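Local coordinates for protein exodeoxyribonuclease III (Neisseria meningitidis, PDB 2JC4) that probably degrades double-stranded DNA from its 3' ends as a magnesium- or manganese-dependent exonuclease of the AP/ExoA DNA repair family, at residues A[187-192]-A[213-218]; A[199-202]-A[207-210]. One frame throughout, in Å; residues are numbered along the deposited sequence.

Contact 1 of 2, residues A[187-192]-A[213-218]; sequences SLRQVH and GLRIDH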
loop_
_atom_site.group_PDB
_atom_site.type_symbol
_atom_site.label_atom_id
_atom_site.label_comp_id
_atom_site.label_asym_id
_atom_site.label_seq_id
_atom_site.Cartn_x
_atom_site.Cartn_y
_atom_site.Cartn_z
ATOM N N SER A 187 -0.549 9.141 -7.729
ATOM C CA SER A 187 -1.349 8.833 -8.927
ATOM C C SER A 187 -2.827 9.201 -8.814
ATOM O O SER A 187 -3.406 9.771 -9.748
ATOM C CB SER A 187 -1.195 7.391 -9.386
ATOM O OG SER A 187 -1.808 6.465 -8.516
ATOM N N LEU A 188 -3.450 8.877 -7.680
ATOM C CA LEU A 188 -4.886 9.145 -7.539
ATOM C C LEU A 188 -5.183 10.648 -7.752
ATOM O O LEU A 188 -6.181 11.006 -8.407
ATOM C CB LEU A 188 -5.379 8.677 -6.165
ATOM C CG LEU A 188 -6.903 8.731 -5.960
ATOM C CD1 LEU A 188 -7.404 7.519 -5.126
ATOM C CD2 LEU A 188 -7.306 10.055 -5.353
ATOM N N ARG A 189 -4.320 11.524 -7.231
ATOM C CA ARG A 189 -4.555 12.975 -7.352
ATOM C C ARG A 189 -4.195 13.540 -8.731
ATOM O O ARG A 189 -4.684 14.608 -9.128
ATOM C CB ARG A 189 -3.858 13.759 -6.230
ATOM C CG ARG A 189 -4.510 13.627 -4.849
ATOM C CD ARG A 189 -5.917 14.175 -4.868
ATOM N NE ARG A 189 -6.582 14.057 -3.570
ATOM C CZ ARG A 189 -7.899 13.973 -3.400
ATOM N NH1 ARG A 189 -8.700 13.928 -4.469
ATOM N NH2 ARG A 189 -8.426 13.869 -2.163
ATOM N N GLN A 190 -3.362 12.829 -9.485
ATOM C CA GLN A 190 -3.189 13.202 -10.896
ATOM C C GLN A 190 -4.524 13.033 -11.664
ATOM O O GLN A 190 -4.940 13.930 -12.380
ATOM C CB GLN A 190 -2.078 12.399 -11.566
ATOM C CG GLN A 190 -2.056 12.607 -13.101
ATOM C CD GLN A 190 -0.818 12.036 -13.749
ATOM O OE1 GLN A 190 0.291 12.175 -13.222
ATOM N NE2 GLN A 190 -0.996 11.385 -14.905
ATOM N N VAL A 191 -5.189 11.897 -11.481
ATOM C CA VAL A 191 -6.464 11.560 -12.150
ATOM C C VAL A 191 -7.668 12.323 -11.562
ATOM O O VAL A 191 -8.588 12.738 -12.296
ATOM C CB VAL A 191 -6.741 9.999 -12.117
ATOM C CG1 VAL A 191 -8.101 9.644 -12.715
ATOM C CG2 VAL A 191 -5.661 9.236 -12.864
ATOM N N HIS A 192 -7.677 12.471 -10.234
ATOM C CA HIS A 192 -8.817 12.982 -9.494
ATOM C C HIS A 192 -8.309 14.051 -8.527
ATOM O O HIS A 192 -8.213 13.802 -7.319
ATOM C CB HIS A 192 -9.463 11.868 -8.659
ATOM C CG HIS A 192 -9.912 10.684 -9.454
ATOM N ND1 HIS A 192 -10.945 10.751 -10.365
ATOM C CD2 HIS A 192 -9.525 9.388 -9.416
ATOM C CE1 HIS A 192 -11.156 9.550 -10.875
ATOM N NE2 HIS A 192 -10.314 8.703 -10.310
ATOM N N GLY A 213 -13.947 8.259 6.330
ATOM C CA GLY A 213 -12.682 7.520 6.263
ATOM C C GLY A 213 -11.457 8.419 6.039
ATOM O O GLY A 213 -11.546 9.661 6.087
ATOM N N LEU A 214 -10.302 7.776 5.855
ATOM C CA LEU A 214 -9.037 8.420 5.486
ATOM C C LEU A 214 -8.536 7.845 4.135
ATOM O O LEU A 214 -8.734 6.663 3.833
ATOM C CB LEU A 214 -7.974 8.206 6.558
ATOM C CG LEU A 214 -8.373 8.508 8.023
ATOM C CD1 LEU A 214 -7.194 8.129 8.878
ATOM C CD2 LEU A 214 -8.710 9.961 8.215
ATOM N N ARG A 215 -7.917 8.698 3.329
ATOM C CA ARG A 215 -7.142 8.212 2.175
ATOM C C ARG A 215 -5.700 8.009 2.591
ATOM O O ARG A 215 -4.908 8.961 2.585
ATOM C CB ARG A 215 -7.222 9.161 0.962
ATOM C CG ARG A 215 -6.586 8.588 -0.308
ATOM C CD ARG A 215 -6.668 9.572 -1.507
ATOM N NE ARG A 215 -5.793 10.732 -1.306
ATOM C CZ ARG A 215 -4.650 10.930 -1.978
ATOM N NH1 ARG A 215 -4.261 10.069 -2.905
ATOM N NH2 ARG A 215 -3.917 12.003 -1.743
ATOM N N ILE A 216 -5.357 6.767 2.930
ATOM C CA ILE A 216 -3.998 6.427 3.390
ATOM C C ILE A 216 -3.306 5.361 2.570
ATOM O O ILE A 216 -2.113 5.073 2.802
ATOM C CB ILE A 216 -3.991 6.020 4.895
ATOM C CG1 ILE A 216 -4.963 4.839 5.153
ATOM C CG2 ILE A 216 -4.348 7.287 5.789
ATOM C CD1 ILE A 216 -4.961 4.344 6.632
ATOM N N ASP A 217 -4.045 4.736 1.654
ATOM C CA ASP A 217 -3.459 3.782 0.730
ATOM C C ASP A 217 -3.236 4.438 -0.625
ATOM O O ASP A 217 -4.207 4.952 -1.262
ATOM C CB ASP A 217 -4.396 2.574 0.598
ATOM C CG ASP A 217 -4.640 1.896 1.934
ATOM O OD1 ASP A 217 -3.820 1.038 2.274
ATOM O OD2 ASP A 217 -5.679 2.173 2.597
ATOM N N HIS A 218 -1.979 4.421 -1.082
ATOM C CA HIS A 218 -1.600 5.279 -2.244
ATOM C C HIS A 218 -0.830 4.499 -3.271
ATOM O O HIS A 218 -0.288 3.444 -2.959
ATOM C CB HIS A 218 -0.743 6.481 -1.793
ATOM C CG HIS A 218 -1.362 7.290 -0.689
ATOM N ND1 HIS A 218 -2.591 7.882 -0.816
ATOM C CD2 HIS A 218 -0.949 7.538 0.582
ATOM C CE1 HIS A 218 -2.902 8.497 0.321
ATOM N NE2 HIS A 218 -1.915 8.307 1.185
HETATM O O HOH W 1 -5.087 15.099 -1.432
#
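Two arginines, R189 and R215, meet with their guanidinium planes 59° apart. The aliphatic CG of R189 lies over one face of the R215 guanidinium, 3.6 Å from R215 NH2, while R189 NE sits 3.8 Å from R215 NH2. H218 CE1 lies over the centre of the opposite face. D155 OD1 salt-bridges R215 NE and R189 NH2 together, and D186 OD2 salt-bridges R215 NH2, so carboxylates outside the segments hold the two groups side by side. One water accepts from R189 NE at 2.8 Å and, weakly, from R215 NH2.

L188 packs its aliphatic carbons alongside R215: CB approaches R215 NH1 obliquely (3.7 Å), and CD2 meets the methylene CD (3.9 Å). R215 reaches this far by extending through its first two torsions and bending at chi3 (70°).

Within the helical segment, R189 NH1 donates to H192 O (2.9 Å, 159°) in the guanidinium plane, fixing the arginine against the helix's C-terminal end. D217, predicted to be important for catalysis, bonds H247 ND1 through OD2. In this DNase I-like fold the contact ties helix 187-191 to the run entering strand 217-221, where outermost strand 185-186 pairs antiparallel with that strand; strand 229-234 touches S187, V191 and H192.

Contact 2 of 2, residues A[199-202]-A[207-210]; sequences TWFD and MFQR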
loop_
_atom_site.group_PDB
_atom_site.type_symbol
_atom_site.label_atom_id
_atom_site.label_comp_id
_atom_site.label_asym_id
_atom_site.label_seq_id
_atom_site.Cartn_x
_atom_site.Cartn_y
_atom_site.Cartn_z
ATOM N N THR A 199 -9.768 5.382 1.618
ATOM C CA THR A 199 -9.398 3.980 1.385
ATOM C C THR A 199 -9.475 3.143 2.654
ATOM O O THR A 199 -9.388 1.921 2.577
ATOM C CB THR A 199 -7.952 3.890 0.854
ATOM O OG1 THR A 199 -7.071 4.383 1.850
ATOM C CG2 THR A 199 -7.768 4.762 -0.443
ATOM N N TRP A 200 -9.565 3.806 3.824
ATOM C CA TRP A 200 -9.705 3.134 5.101
ATOM C C TRP A 200 -10.906 3.713 5.825
ATOM O O TRP A 200 -11.102 4.930 5.795
ATOM C CB TRP A 200 -8.463 3.349 5.982
ATOM C CG TRP A 200 -8.671 2.831 7.367
ATOM C CD1 TRP A 200 -8.667 1.523 7.773
ATOM C CD2 TRP A 200 -8.933 3.616 8.532
ATOM N NE1 TRP A 200 -8.917 1.456 9.116
ATOM C CE2 TRP A 200 -9.087 2.721 9.609
ATOM C CE3 TRP A 200 -9.061 5.000 8.765
ATOM C CZ2 TRP A 200 -9.345 3.154 10.924
ATOM C CZ3 TRP A 200 -9.311 5.444 10.069
ATOM C CH2 TRP A 200 -9.454 4.510 11.142
ATOM N N PHE A 201 -11.730 2.841 6.402
ATOM C CA PHE A 201 -12.880 3.256 7.195
ATOM C C PHE A 201 -12.862 2.396 8.470
ATOM O O PHE A 201 -12.844 1.164 8.402
ATOM C CB PHE A 201 -14.193 3.009 6.424
ATOM C CG PHE A 201 -14.247 3.640 5.039
ATOM C CD1 PHE A 201 -13.603 3.014 3.935
ATOM C CD2 PHE A 201 -14.970 4.821 4.833
ATOM C CE1 PHE A 201 -13.661 3.598 2.660
ATOM C CE2 PHE A 201 -15.042 5.415 3.536
ATOM C CZ PHE A 201 -14.400 4.795 2.469
ATOM N N ASP A 202 -12.844 3.047 9.637
ATOM C CA ASP A 202 -12.806 2.328 10.883
ATOM C C ASP A 202 -14.017 1.372 10.977
ATOM O O ASP A 202 -15.164 1.752 10.661
ATOM C CB ASP A 202 -12.798 3.349 12.044
ATOM C CG ASP A 202 -12.268 2.766 13.357
ATOM O OD1 ASP A 202 -12.557 1.604 13.695
ATOM O OD2 ASP A 202 -11.552 3.507 14.066
ATOM N N MET A 207 -18.214 3.251 10.201
ATOM C CA MET A 207 -17.759 4.433 9.464
ATOM C C MET A 207 -17.878 4.249 7.935
ATOM O O MET A 207 -18.150 5.218 7.200
ATOM C CB MET A 207 -16.311 4.779 9.857
ATOM C CG MET A 207 -16.141 5.108 11.323
ATOM S SD MET A 207 -17.176 6.482 11.850
ATOM C CE MET A 207 -16.202 7.916 11.533
ATOM N N PHE A 208 -17.674 3.024 7.455
ATOM C CA PHE A 208 -17.827 2.784 6.004
ATOM C C PHE A 208 -19.259 3.110 5.579
ATOM O O PHE A 208 -19.483 3.818 4.591
ATOM C CB PHE A 208 -17.531 1.330 5.591
ATOM C CG PHE A 208 -17.805 1.061 4.114
ATOM C CD1 PHE A 208 -17.003 1.644 3.127
ATOM C CD2 PHE A 208 -18.858 0.239 3.724
ATOM C CE1 PHE A 208 -17.249 1.415 1.754
ATOM C CE2 PHE A 208 -19.137 0.017 2.365
ATOM C CZ PHE A 208 -18.319 0.618 1.372
ATOM N N GLN A 209 -20.233 2.615 6.347
ATOM C CA GLN A 209 -21.650 2.888 6.004
ATOM C C GLN A 209 -22.010 4.397 6.062
ATOM O O GLN A 209 -22.954 4.858 5.406
ATOM C CB GLN A 209 -22.552 2.062 6.921
ATOM C CG GLN A 209 -22.586 0.538 6.613
ATOM C CD GLN A 209 -21.429 -0.250 7.218
ATOM O OE1 GLN A 209 -20.634 0.271 7.991
ATOM N NE2 GLN A 209 -21.326 -1.514 6.848
ATOM N N ARG A 210 -21.256 5.138 6.868
ATOM C CA ARG A 210 -21.403 6.604 7.030
ATOM C C ARG A 210 -20.542 7.435 6.045
ATOM O O ARG A 210 -20.666 8.676 5.975
ATOM C CB ARG A 210 -21.076 6.951 8.486
ATOM C CG ARG A 210 -22.120 6.332 9.414
ATOM C CD ARG A 210 -21.598 6.181 10.815
ATOM N NE ARG A 210 -21.411 7.491 11.442
ATOM C CZ ARG A 210 -20.723 7.707 12.573
ATOM N NH1 ARG A 210 -20.119 6.705 13.215
ATOM N NH2 ARG A 210 -20.670 8.933 13.072
HETATM O O HOH W 2 -16.556 0.650 8.703
#
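An edge-to-face aromatic pair, F201 with F208, closes the short connection between the loop 199-202 and the weakly bonded helical turn 207-210, near D246, a ligand of the second magnesium in this protein, and H247, predicted to contact DNA. The evidence is a centroid separation of 5.1 Å with ring planes at 86°: the edge of F208 points at the face of F201, and F208 CD1 stands over the centre of that ring, 3.8 Å from F201 CD1. With F208 CG anti to the backbone N (chi1 175°), its ring is carried out from the turn beside F201. F201 CB also packs against the turn itself, 3.6 Å from F208 N. L236 of helix 236-239 touches both phenylalanines.

The backbone joins at one carbonyl, D202 O. It takes a weak bond from M207 N (3.4 Å, 142°) and a hydrogen bond from a water, whose oxygen is 2.6 Å from D202 O; the same water accepts from F208 N at 2.9 Å, linking the two segments a second time. M207 CB lies 3.3 Å from D202 O, and M207 CG meets D202 CB at 3.8 Å, whereas the D202 carboxylate turns to R204 N.

The one direct hydrogen bond is weak, so the contact rests on the T-shaped ring pair, the M207-D202 packing and the water bridge.

Overall arrangement
Contact 2 is nested in sequence within the loop closed by contact 1, and their centres lie 15 Å apart. Contact 1 is buried, its centre about 11 Å from the centre of the chain; the centre of contact 2, about 17 Å from it, is only partly buried. They join directly: T199 OG1 reaches D217 OD2 at 2.7 Å, T199 N reaches L214 O at 2.8 Å, and G213 CA packs on F201 CD2. T199 and W200 both face L214 in a classic beta bulge. Deeper in the fold, two guanidinium groups meet at an angle and share outside carboxylates; the outer contact relies on aromatic packing. A water bridges each pair of segments, though in contact 1 its bond from R215 is weak.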